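Local coordinates for protein transcription regulator (PDB 3CLK) that regulates transcription, probably as a dimeric LacI-type DNA-binding protein that responds to a ligand held in its periplasmic-binding-protein-like domain, at the interface of chains A and B. Coordinates in Å, arbitrary orientation; residue numbers count along the deposited sequence, not the author numbering. Chains: chain A/B, Transcription regulator.

Two patches lie about 42 Å apart, measured between the centres of their C-alpha atoms, on the dimer interface of chains A and B, and they share no residue. Contact 1 joins the turns that link helix 57-62 to strand 68-72, in the N-terminal lobe; contact 2 sets the end of helix 225-228 and A:Arg230 against helices 170-180 and 194-206 of the partner, in the C-terminal lobe. A:Arg64 meets B:Arg64 in contact 1, while contact 2 joins unlike surfaces; the two-fold repeats both, chains exchanged. Both lobes therefore pair, an arrangement that probably ties lobe movement to the spacing of the DNA-binding parts absent from this fragment.

Contact 1: the interface of chains A and B. Residues chain A 63-65; chain B 64.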
loop_
_atom_site.group_PDB
_atom_site.type_symbol
_atom_site.label_atom_id
_atom_site.label_comp_id
_atom_site.label_asym_id
_atom_site.label_seq_id
_atom_site.Cartn_x
_atom_site.Cartn_y
_atom_site.Cartn_z
ATOM N N GLU A 63 24.772 -7.193 -11.844
ATOM C CA GLU A 63 25.342 -6.598 -13.053
ATOM C C GLU A 63 25.510 -5.096 -12.863
ATOM O O GLU A 63 26.201 -4.428 -13.630
ATOM C CB GLU A 63 24.430 -6.841 -14.261
ATOM C CG GLU A 63 23.719 -8.187 -14.276
ATOM C CD GLU A 63 24.653 -9.362 -14.065
ATOM O OE1 GLU A 63 25.578 -9.545 -14.885
ATOM O OE2 GLU A 63 24.458 -10.106 -13.079
ATOM N N ARG A 64 24.859 -4.573 -11.832
ATOM C CA ARG A 64 24.917 -3.153 -11.528
ATOM C C ARG A 64 25.825 -2.922 -10.322
ATOM O O ARG A 64 25.512 -3.340 -9.208
ATOM C CB ARG A 64 23.504 -2.634 -11.236
ATOM C CG ARG A 64 23.370 -1.125 -11.246
ATOM C CD ARG A 64 21.932 -0.702 -10.986
ATOM N NE ARG A 64 21.750 0.738 -11.138
ATOM C CZ ARG A 64 22.379 1.654 -10.409
ATOM N NH1 ARG A 64 23.238 1.284 -9.468
ATOM N NH2 ARG A 64 22.155 2.943 -10.621
ATOM N N PRO A 65 26.972 -2.262 -10.536
ATOM C CA PRO A 65 27.915 -1.985 -9.448
ATOM C C PRO A 65 27.222 -1.381 -8.226
ATOM O O PRO A 65 27.047 -0.166 -8.142
ATOM C CB PRO A 65 28.900 -1.015 -10.093
ATOM C CG PRO A 65 28.934 -1.485 -11.510
ATOM C CD PRO A 65 27.472 -1.726 -11.814
ATOM N N ARG B 64 23.581 5.183 -14.140
ATOM C CA ARG B 64 23.700 3.822 -14.643
ATOM C C ARG B 64 22.882 3.705 -15.927
ATOM O O ARG B 64 21.785 4.253 -16.036
ATOM C CB ARG B 64 23.183 2.822 -13.607
ATOM C CG ARG B 64 23.641 1.388 -13.845
ATOM C CD ARG B 64 25.106 1.204 -13.459
ATOM N NE ARG B 64 25.604 -0.128 -13.801
ATOM C CZ ARG B 64 26.368 -0.391 -14.857
ATOM N NH1 ARG B 64 26.731 0.583 -15.678
ATOM N NH2 ARG B 64 26.764 -1.635 -15.094
#
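A:Glu63, A:Arg64 and A:Pro65 form a turn just after helix 57-62, near-helical at the glutamate and extended from the arginine onward, and B:Arg64 meets it from an equally extended backbone. The two arginine side chains slide past each other in opposite directions, touching along their alkyl parts. In chain A the chain is straight from CG to NE, which lays the guanidinium over the base of its mate: A:Arg64 CZ is 3.5 Å from B:Arg64 CB, and B:Arg64 CG sits over one face of the group, toward its rim. B:Arg64 instead bends at chi2 (75°), and its guanidinium turns back toward the chain A turn. There B:Arg64 NH2 donates to the carbonyl A:Glu63 O at 3.2 Å, rather long but fairly straight (161° at the hydrogen), with the acceptor at the edge and in the guanidinium plane. A:Pro65 crosses this arm at about a right angle, its CD 3.5 Å from B:Arg64 CZ; this methylene of the rigid, apolar ring touches the guanidinium obliquely, near its rim. With the guanidinium planes 76° apart and A:Arg64 NE 4.8 Å from B:Arg64 NE, the like charges are not stacked face to face, although some mutual repulsion probably remains. Arginine suits this place because its long methylene chain packs while its tip still reaches a main-chain oxygen. An alanine in place of B:Arg64 would take away the donor to A:Glu63 O and is likely to leave A:Pro65 and the A:Arg64 alkyl chain without their packing partner. Differing bends in the two copies break the two-fold symmetry locally, and the site gives the N-terminal lobes of this dimer a small peripheral link.

Contact 2: the interface of chains A and B. Residues chain A 227-228, 230; chain B 170, 174, 198, 202.
A:Ile228 points its CG2 methyl at the face of B:Tyr170, 3.6 Å from the ring centroid, in a CH-pi contact between the C-terminal lobes of a LacI-family, periplasmic-binding-protein-like dimer. Its CG1 branch takes the position between backbone N and carbonyl carbon (chi1 70°), leaving CG2 to settle over the ring centre. The other branch reaches across, A:Ile228 CD1 lying 4.0 Å from B:Ile198 CD1; a beta-branched residue can thus serve two partners at once. Where helix 225-228 ends, A:Ile228 O accepts from B:Asn202 ND2 at 2.8 Å (158° at the hydrogen), the donor standing above the carbonyl plane. B:Asn202 ND2 also donates to the phenol oxygen B:Tyr170 OH, 2.8 Å away and almost exactly in the amide plane. This pair of bonds fixes the amide's flip and ties the tyrosine to the neighbouring helix. Over the amide lies the A:Arg230 guanidinium, stacked but offset, planes 25° apart, B:Asn202 ND2 toward its rim. Arginine suits this role, being flat for stacking and rich in N-H groups at its edge: A:Arg230 NH1 donates to A:Lys227 O at 3.0 Å, holding the group against its own turn. Farther out, water 2 lies 2.9 Å from A:Arg230 NH2 and 2.6 Å from the carboxylate oxygen B:Glu174 OE2, and also bonds B:Tyr170 OH, so it probably mediates between opposite charges that do not touch. Water 1 joins A:Arg230 NE, 2.8 Å away, to the backbone oxygen of B:Asn202.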
loop_
_atom_site.group_PDB
_atom_site.type_symbol
_atom_site.label_atom_id
_atom_site.label_comp_id
_atom_site.label_asym_id
_atom_site.label_seq_id
_atom_site.Cartn_x
_atom_site.Cartn_y
_atom_site.Cartn_z
ATOM N N LYS A 227 -4.944 0.942 12.485
ATOM C CA LYS A 227 -5.565 2.150 13.008
ATOM C C LYS A 227 -6.753 2.671 12.225
ATOM O O LYS A 227 -7.559 3.439 12.756
ATOM C CB LYS A 227 -4.522 3.263 13.120
ATOM C CG LYS A 227 -3.444 2.991 14.165
ATOM C CD LYS A 227 -2.429 4.127 14.222
ATOM C CE LYS A 227 -1.354 3.847 15.261
ATOM N NZ LYS A 227 -1.924 3.634 16.625
ATOM N N ILE A 228 -6.872 2.267 10.967
ATOM C CA ILE A 228 -7.973 2.753 10.152
ATOM C C ILE A 228 -9.132 1.781 10.072
ATOM O O ILE A 228 -10.146 2.071 9.439
ATOM C CB ILE A 228 -7.491 3.101 8.740
ATOM C CG1 ILE A 228 -7.128 1.833 7.973
ATOM C CG2 ILE A 228 -6.275 4.011 8.840
ATOM C CD1 ILE A 228 -6.794 2.092 6.527
ATOM N N ARG A 230 -12.161 -0.545 11.920
ATOM C CA ARG A 230 -13.078 -0.336 13.030
ATOM C C ARG A 230 -13.754 -1.670 13.303
ATOM O O ARG A 230 -14.479 -2.192 12.450
ATOM C CB ARG A 230 -14.132 0.718 12.666
ATOM C CG ARG A 230 -13.575 2.127 12.496
ATOM C CD ARG A 230 -13.147 2.703 13.841
ATOM N NE ARG A 230 -12.657 4.074 13.711
ATOM C CZ ARG A 230 -11.409 4.408 13.400
ATOM N NH1 ARG A 230 -10.495 3.472 13.183
ATOM N NH2 ARG A 230 -11.074 5.690 13.306
ATOM N N TYR B 170 -5.227 9.970 4.590
ATOM C CA TYR B 170 -6.293 9.488 5.452
ATOM C C TYR B 170 -6.651 10.595 6.450
ATOM O O TYR B 170 -7.827 10.869 6.698
ATOM C CB TYR B 170 -5.818 8.250 6.205
ATOM C CG TYR B 170 -6.768 7.771 7.272
ATOM C CD1 TYR B 170 -7.834 6.933 6.957
ATOM C CD2 TYR B 170 -6.576 8.123 8.608
ATOM C CE1 TYR B 170 -8.683 6.445 7.948
ATOM C CE2 TYR B 170 -7.424 7.641 9.606
ATOM C CZ TYR B 170 -8.470 6.803 9.266
ATOM O OH TYR B 170 -9.298 6.315 10.252
ATOM N N GLU B 174 -10.283 12.617 7.604
ATOM C CA GLU B 174 -10.839 12.793 8.939
ATOM C C GLU B 174 -11.020 14.275 9.261
ATOM O O GLU B 174 -12.041 14.674 9.842
ATOM C CB GLU B 174 -9.917 12.203 10.002
ATOM C CG GLU B 174 -9.725 10.701 9.977
ATOM C CD GLU B 174 -8.835 10.267 11.129
ATOM O OE1 GLU B 174 -7.735 10.843 11.263
ATOM O OE2 GLU B 174 -9.228 9.374 11.897
ATOM N N ILE B 198 -11.513 6.718 3.423
ATOM C CA ILE B 198 -11.611 5.933 4.636
ATOM C C ILE B 198 -11.652 6.869 5.842
ATOM O O ILE B 198 -12.403 6.628 6.781
ATOM C CB ILE B 198 -10.451 4.918 4.746
ATOM C CG1 ILE B 198 -10.467 3.981 3.535
ATOM C CG2 ILE B 198 -10.620 4.057 6.004
ATOM C CD1 ILE B 198 -9.373 2.939 3.564
ATOM N N ASN B 202 -14.664 6.890 8.498
ATOM C CA ASN B 202 -14.506 6.642 9.918
ATOM C C ASN B 202 -14.948 7.838 10.758
ATOM O O ASN B 202 -15.584 7.650 11.794
ATOM C CB ASN B 202 -13.052 6.272 10.245
ATOM C CG ASN B 202 -12.673 4.877 9.754
ATOM O OD1 ASN B 202 -13.541 4.052 9.450
ATOM N ND2 ASN B 202 -11.377 4.604 9.690
HETATM O O HOH W 1 -15.027 5.632 13.535
HETATM O O HOH W 2 -8.492 6.996 12.803
#